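Local coordinates for periplasmic binding protein/LacI transcriptional regulator (Brachyspira murdochii, PDB 4KQC) that probably binds a carbohydrate in the cleft between its two lobes, as a solute-binding protein of an ABC transporter, at residues A[155-160]-A[269-274]; A[187-192]-A[211-216]. All blocks are in the same frame, centred on the assembly; numbering follows the deposited sequence.

Interaction 1: A[155-160]-A[269-274]; sequences IGRAEG and VTQDPY
The amide end of Gln271 meets the guanidinium edge of Arg157 at one of the crossovers between the lobes of a periplasmic binding protein fold, where helix 152-171 faces the chain that leaves strand 267-270 of the second lobe for helix 273-288, packed through Pro273 on helix 18-33 of the first. Their touch is a close approach: Arg157 NH2 lies 3.3 Å from Gln271 NE2, and both are N-H donors, so it is not a hydrogen bond. The amide nitrogen sits at the edge of the guanidinium, near its plane, while the two flat groups stand almost perpendicular, 84° apart. Arginine suits the helix because its chain, straight from CG to NE (chi3 180°), carries the charge far from the backbone.

Asp251 probably makes the approach tolerable: one carboxylate oxygen, OD2, forms a salt bridge with Arg157 NH1, and the other, OD1, accepts from Gln271 NE2. Ser212 O and Asn113 OD1 take further guanidinium N-H groups, and Phe250 adds a cation-pi contact, so the buried positive charge is probably well compensated. A glutamine suits its place by offering both a donor and an acceptor, its OE1 being hydrogen-bonded to Thr111 OG1.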
loop_
_atom_site.group_PDB
_atom_site.type_symbol
_atom_site.label_atom_id
_atom_site.label_comp_id
_atom_site.label_asym_id
_atom_site.label_seq_id
_atom_site.Cartn_x
_atom_site.Cartn_y
_atom_site.Cartn_z
ATOM N N ILE A 155 1.723 -9.567 1.645
ATOM C CA ILE A 155 1.816 -10.720 0.719
ATOM C C ILE A 155 1.425 -10.279 -0.706
ATOM O O ILE A 155 2.103 -10.575 -1.664
ATOM C CB ILE A 155 0.987 -11.892 1.221
ATOM C CG1 ILE A 155 1.595 -12.426 2.563
ATOM C CG2 ILE A 155 0.867 -12.982 0.189
ATOM C CD1 ILE A 155 0.638 -13.343 3.280
ATOM N N GLY A 156 0.312 -9.579 -0.830
ATOM C CA GLY A 156 -0.111 -9.153 -2.113
ATOM C C GLY A 156 0.765 -8.116 -2.774
ATOM O O GLY A 156 1.015 -8.208 -3.989
ATOM N N ARG A 157 1.286 -7.159 -2.007
ATOM C CA ARG A 157 2.203 -6.176 -2.620
ATOM C C ARG A 157 3.514 -6.807 -3.056
ATOM O O ARG A 157 4.143 -6.325 -3.987
ATOM C CB ARG A 157 2.457 -5.003 -1.703
ATOM C CG ARG A 157 1.234 -4.131 -1.493
ATOM C CD ARG A 157 1.585 -2.848 -0.790
ATOM N NE ARG A 157 0.443 -1.982 -0.572
ATOM C CZ ARG A 157 0.538 -0.778 -0.023
ATOM N NH1 ARG A 157 1.698 -0.297 0.314
ATOM N NH2 ARG A 157 -0.526 0.012 0.084
ATOM N N ALA A 158 3.924 -7.900 -2.431
ATOM C CA ALA A 158 5.150 -8.619 -2.842
ATOM C C ALA A 158 4.867 -9.565 -3.996
ATOM O O ALA A 158 5.623 -9.568 -4.988
ATOM C CB ALA A 158 5.691 -9.451 -1.678
ATOM N N GLU A 159 3.863 -10.415 -3.851
ATOM C CA GLU A 159 3.483 -11.461 -4.840
ATOM C C GLU A 159 3.187 -10.802 -6.175
ATOM O O GLU A 159 3.548 -11.332 -7.219
ATOM C CB GLU A 159 2.265 -12.297 -4.409
ATOM C CG GLU A 159 2.555 -13.523 -3.512
ATOM C CD GLU A 159 1.344 -14.462 -3.234
ATOM O OE1 GLU A 159 0.163 -14.176 -3.595
ATOM O OE2 GLU A 159 1.580 -15.497 -2.593
ATOM N N GLY A 160 2.474 -9.673 -6.147
ATOM C CA GLY A 160 2.107 -8.977 -7.411
ATOM C C GLY A 160 3.332 -8.627 -8.257
ATOM O O GLY A 160 3.326 -8.755 -9.503
ATOM N N VAL A 269 4.313 3.746 -7.087
ATOM C CA VAL A 269 2.875 3.737 -7.400
ATOM C C VAL A 269 2.078 4.342 -6.285
ATOM O O VAL A 269 2.425 4.151 -5.121
ATOM C CB VAL A 269 2.345 2.319 -7.739
ATOM C CG1 VAL A 269 2.923 1.864 -9.036
ATOM C CG2 VAL A 269 2.636 1.327 -6.673
ATOM N N THR A 270 1.056 5.116 -6.639
ATOM C CA THR A 270 0.189 5.749 -5.617
ATOM C C THR A 270 -1.194 5.188 -5.721
ATOM O O THR A 270 -1.692 4.845 -6.788
ATOM C CB THR A 270 0.109 7.293 -5.731
ATOM O OG1 THR A 270 -0.702 7.840 -4.691
ATOM C CG2 THR A 270 -0.414 7.783 -7.071
ATOM N N GLN A 271 -1.834 5.094 -4.585
ATOM C CA GLN A 271 -3.251 4.793 -4.543
ATOM C C GLN A 271 -4.096 6.047 -4.773
ATOM O O GLN A 271 -3.573 7.094 -5.040
ATOM C CB GLN A 271 -3.615 4.156 -3.203
ATOM C CG GLN A 271 -2.756 2.974 -2.715
ATOM C CD GLN A 271 -3.240 2.460 -1.377
ATOM O OE1 GLN A 271 -4.371 1.920 -1.295
ATOM N NE2 GLN A 271 -2.476 2.628 -0.344
ATOM N N ASP A 272 -5.425 5.916 -4.689
ATOM C CA ASP A 272 -6.367 7.066 -4.888
ATOM C C ASP A 272 -7.214 7.173 -3.606
ATOM O O ASP A 272 -8.344 6.641 -3.545
ATOM C CB ASP A 272 -7.241 6.817 -6.100
ATOM C CG ASP A 272 -8.154 8.001 -6.451
ATOM O OD1 ASP A 272 -8.328 8.989 -5.694
ATOM O OD2 ASP A 272 -8.739 8.015 -7.587
ATOM N N PRO A 273 -6.625 7.766 -2.551
ATOM C CA PRO A 273 -7.307 7.788 -1.243
ATOM C C PRO A 273 -8.678 8.450 -1.263
ATOM O O PRO A 273 -9.628 7.935 -0.636
ATOM C CB PRO A 273 -6.322 8.537 -0.347
ATOM C CG PRO A 273 -5.400 9.279 -1.278
ATOM C CD PRO A 273 -5.279 8.378 -2.468
ATOM N N TYR A 274 -8.855 9.533 -2.022
ATOM C CA TYR A 274 -10.164 10.127 -2.082
ATOM C C TYR A 274 -11.240 9.163 -2.574
ATOM O O TYR A 274 -12.338 9.067 -2.021
ATOM C CB TYR A 274 -10.136 11.354 -2.959
ATOM C CG TYR A 274 -11.410 12.122 -2.969
ATOM C CD1 TYR A 274 -12.454 11.756 -3.831
ATOM C CD2 TYR A 274 -11.542 13.285 -2.215
ATOM C CE1 TYR A 274 -13.627 12.535 -3.881
ATOM C CE2 TYR A 274 -12.689 14.068 -2.279
ATOM C CZ TYR A 274 -13.728 13.673 -3.117
ATOM O OH TYR A 274 -14.936 14.395 -3.226
#

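Interaction 2: A[187-192]-A[211-216]; sequences TTQNEA and LSNEAM. With NO3 (nitrate ion), chain D.
Gln189 reaches across to the N-terminus of helix 214-223, where Asn213 is the N-cap, joining two beta-alpha connections of one lobe of the periplasmic binding protein fold. The two amides cross with their planes 37° apart. Asn213 ND2 donates to Gln189 OE1 over 2.8 Å in a nearly straight bond, with the acceptor lying in the plane of the asparagine amide. Seen from the glutamine, the donor is tilted 30° from the carbonyl plane.

Asparagine suits the cap because its amide faces two ways. With CG set between the backbone N and the carbonyl carbon (chi1 79°), OD1 folds back to accept from Met216 N at 3.0 Å, leaving ND2 to point across the contact. Were Asn213 an alanine, Met216 N would probably lose its cap and Gln189 OE1 its donor, letting the glutamine amide turn more easily.

Apolar groups border this polar bridge. Ala215 CB lies 3.6 Å from Gln189 OE1; a small methyl suits a place where the amide comes so close. The selenomethionine at Met216 crosses Gln189 at about a right angle, its bent chain bringing CE to 3.9 Å from Gln189 CG.

On the other segment, Thr188 OG1 accepts from Asn190 N, an ST turn leading into helix 191-199, and is also hydrogen-bonded to Asp193 OD2 in the first turn of that helix. A nitrate, probably from the crystallisation liquor, rests at the helix start: Ala192 N donates to its O1 at 3.1 Å, and Asn190 CB lies 3.3 Å from the nitrate nitrogen.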
loop_
_atom_site.group_PDB
_atom_site.type_symbol
_atom_site.label_atom_id
_atom_site.label_comp_id
_atom_site.label_asym_id
_atom_site.label_seq_id
_atom_site.Cartn_x
_atom_site.Cartn_y
_atom_site.Cartn_z
ATOM N N THR A 187 11.816 -7.715 10.451
ATOM C CA THR A 187 11.155 -8.343 11.608
ATOM C C THR A 187 10.046 -7.467 12.169
ATOM O O THR A 187 9.076 -7.966 12.724
ATOM C CB THR A 187 12.176 -8.799 12.671
ATOM O OG1 THR A 187 11.504 -9.598 13.680
ATOM C CG2 THR A 187 12.915 -7.611 13.295
ATOM N N THR A 188 10.178 -6.153 11.981
ATOM C CA THR A 188 9.070 -5.207 12.188
ATOM C C THR A 188 9.150 -4.113 11.140
ATOM O O THR A 188 10.144 -4.034 10.374
ATOM C CB THR A 188 9.119 -4.485 13.587
ATOM O OG1 THR A 188 10.214 -3.542 13.627
ATOM C CG2 THR A 188 9.218 -5.432 14.772
ATOM N N GLN A 189 8.176 -3.208 11.132
ATOM C CA GLN A 189 8.231 -2.049 10.228
ATOM C C GLN A 189 8.900 -0.841 10.892
ATOM O O GLN A 189 8.735 0.265 10.427
ATOM C CB GLN A 189 6.822 -1.709 9.755
ATOM C CG GLN A 189 6.202 -2.814 8.839
ATOM C CD GLN A 189 4.934 -2.342 8.199
ATOM O OE1 GLN A 189 4.949 -1.352 7.438
ATOM N NE2 GLN A 189 3.812 -2.973 8.547
ATOM N N ASN A 190 9.613 -1.079 11.995
ATOM C CA ASN A 190 10.353 0.000 12.652
ATOM C C ASN A 190 11.658 0.274 11.924
ATOM O O ASN A 190 12.199 -0.535 11.175
ATOM C CB ASN A 190 10.569 -0.309 14.125
ATOM C CG ASN A 190 9.248 -0.512 14.850
ATOM O OD1 ASN A 190 8.321 0.233 14.624
ATOM N ND2 ASN A 190 9.163 -1.500 15.713
ATOM N N GLU A 191 12.173 1.467 12.195
ATOM C CA GLU A 191 13.351 2.030 11.490
ATOM C C GLU A 191 14.596 1.189 11.478
ATOM O O GLU A 191 15.182 0.955 10.393
ATOM C CB GLU A 191 13.661 3.387 12.161
ATOM C CG GLU A 191 14.933 4.091 11.745
ATOM C CD GLU A 191 15.133 5.373 12.530
ATOM O OE1 GLU A 191 15.643 5.362 13.687
ATOM O OE2 GLU A 191 14.739 6.395 11.964
ATOM N N ALA A 192 15.034 0.723 12.641
ATOM C CA ALA A 192 16.256 -0.037 12.672
ATOM C C ALA A 192 16.072 -1.345 11.956
ATOM O O ALA A 192 16.987 -1.802 11.324
ATOM C CB ALA A 192 16.731 -0.316 14.086
ATOM N N LEU A 211 10.447 -1.280 -2.840
ATOM C CA LEU A 211 9.969 -0.866 -1.535
ATOM C C LEU A 211 8.447 -0.947 -1.465
ATOM O O LEU A 211 7.786 -0.185 -2.144
ATOM C CB LEU A 211 10.470 0.577 -1.320
ATOM C CG LEU A 211 11.967 0.861 -1.476
ATOM C CD1 LEU A 211 12.209 2.357 -1.571
ATOM C CD2 LEU A 211 12.711 0.197 -0.343
ATOM N N SER A 212 7.894 -1.954 -0.786
ATOM C CA SER A 212 6.451 -2.237 -0.805
ATOM C C SER A 212 5.561 -1.256 -0.066
ATOM O O SER A 212 4.347 -1.347 -0.225
ATOM C CB SER A 212 6.145 -3.689 -0.411
ATOM O OG SER A 212 6.421 -3.921 0.947
ATOM N N ASN A 213 6.119 -0.350 0.742
ATOM C CA ASN A 213 5.306 0.650 1.390
ATOM C C ASN A 213 6.148 1.828 1.841
ATOM O O ASN A 213 7.359 1.847 1.649
ATOM C CB ASN A 213 4.371 0.097 2.493
ATOM C CG ASN A 213 5.067 -0.163 3.777
ATOM O OD1 ASN A 213 6.265 -0.146 3.831
ATOM N ND2 ASN A 213 4.299 -0.487 4.823
ATOM N N GLU A 214 5.484 2.835 2.390
ATOM C CA GLU A 214 6.183 4.012 2.869
ATOM C C GLU A 214 7.222 3.736 3.981
ATOM O O GLU A 214 8.304 4.312 4.017
ATOM C CB GLU A 214 5.115 5.012 3.371
ATOM C CG GLU A 214 5.697 6.293 3.820
ATOM C CD GLU A 214 4.587 7.228 4.418
ATOM O OE1 GLU A 214 3.372 6.915 4.387
ATOM O OE2 GLU A 214 5.005 8.263 4.942
ATOM N N ALA A 215 6.914 2.808 4.888
ATOM C CA ALA A 215 7.826 2.470 5.956
ATOM C C ALA A 215 9.079 1.866 5.358
ATOM O O ALA A 215 10.160 2.161 5.798
ATOM C CB ALA A 215 7.181 1.476 6.893
HETATM N N MSE A 216 8.937 0.995 4.358
HETATM C CA MSE A 216 10.114 0.485 3.668
HETATM C C MSE A 216 10.953 1.582 3.081
HETATM O O MSE A 216 12.193 1.529 3.168
HETATM C CB MSE A 216 9.760 -0.533 2.585
HETATM C CG MSE A 216 8.944 -1.767 2.915
HETATM SE SE MSE A 216 9.721 -2.869 4.340
HETATM C CE MSE A 216 8.640 -2.235 5.865
HETATM N N NO3 D . 13.438 -0.423 15.743
HETATM O O1 NO3 D . 13.490 0.738 15.379
HETATM O O2 NO3 D . 13.213 -0.696 17.087
HETATM O O3 NO3 D . 13.591 -1.464 14.822
#

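How the interactions relate
After building most of the first lobe, and strand 141-146 of the second, the chain enters helix 152-171, which supplies 155-160, and then strand 179-184. It next reaches 187-192 and helix 191-199, and after strand 208-211 the segment 211-216 closes the short loop of interaction 2, with 18 residues between. Continuing through strands 246-250 and 267-270, it closes the far longer loop of interaction 1 at 269-274, so interaction 2 is nested inside interaction 1. The centres lie about 15 Å apart, yet the two contacts meet: Arg157 NH1 packs 3.5 Å from Asn213 CB. Helix 152-171 thus links the loop before helix 214-223 to the crossover that begins helix 273-288 and leads back to the first lobe.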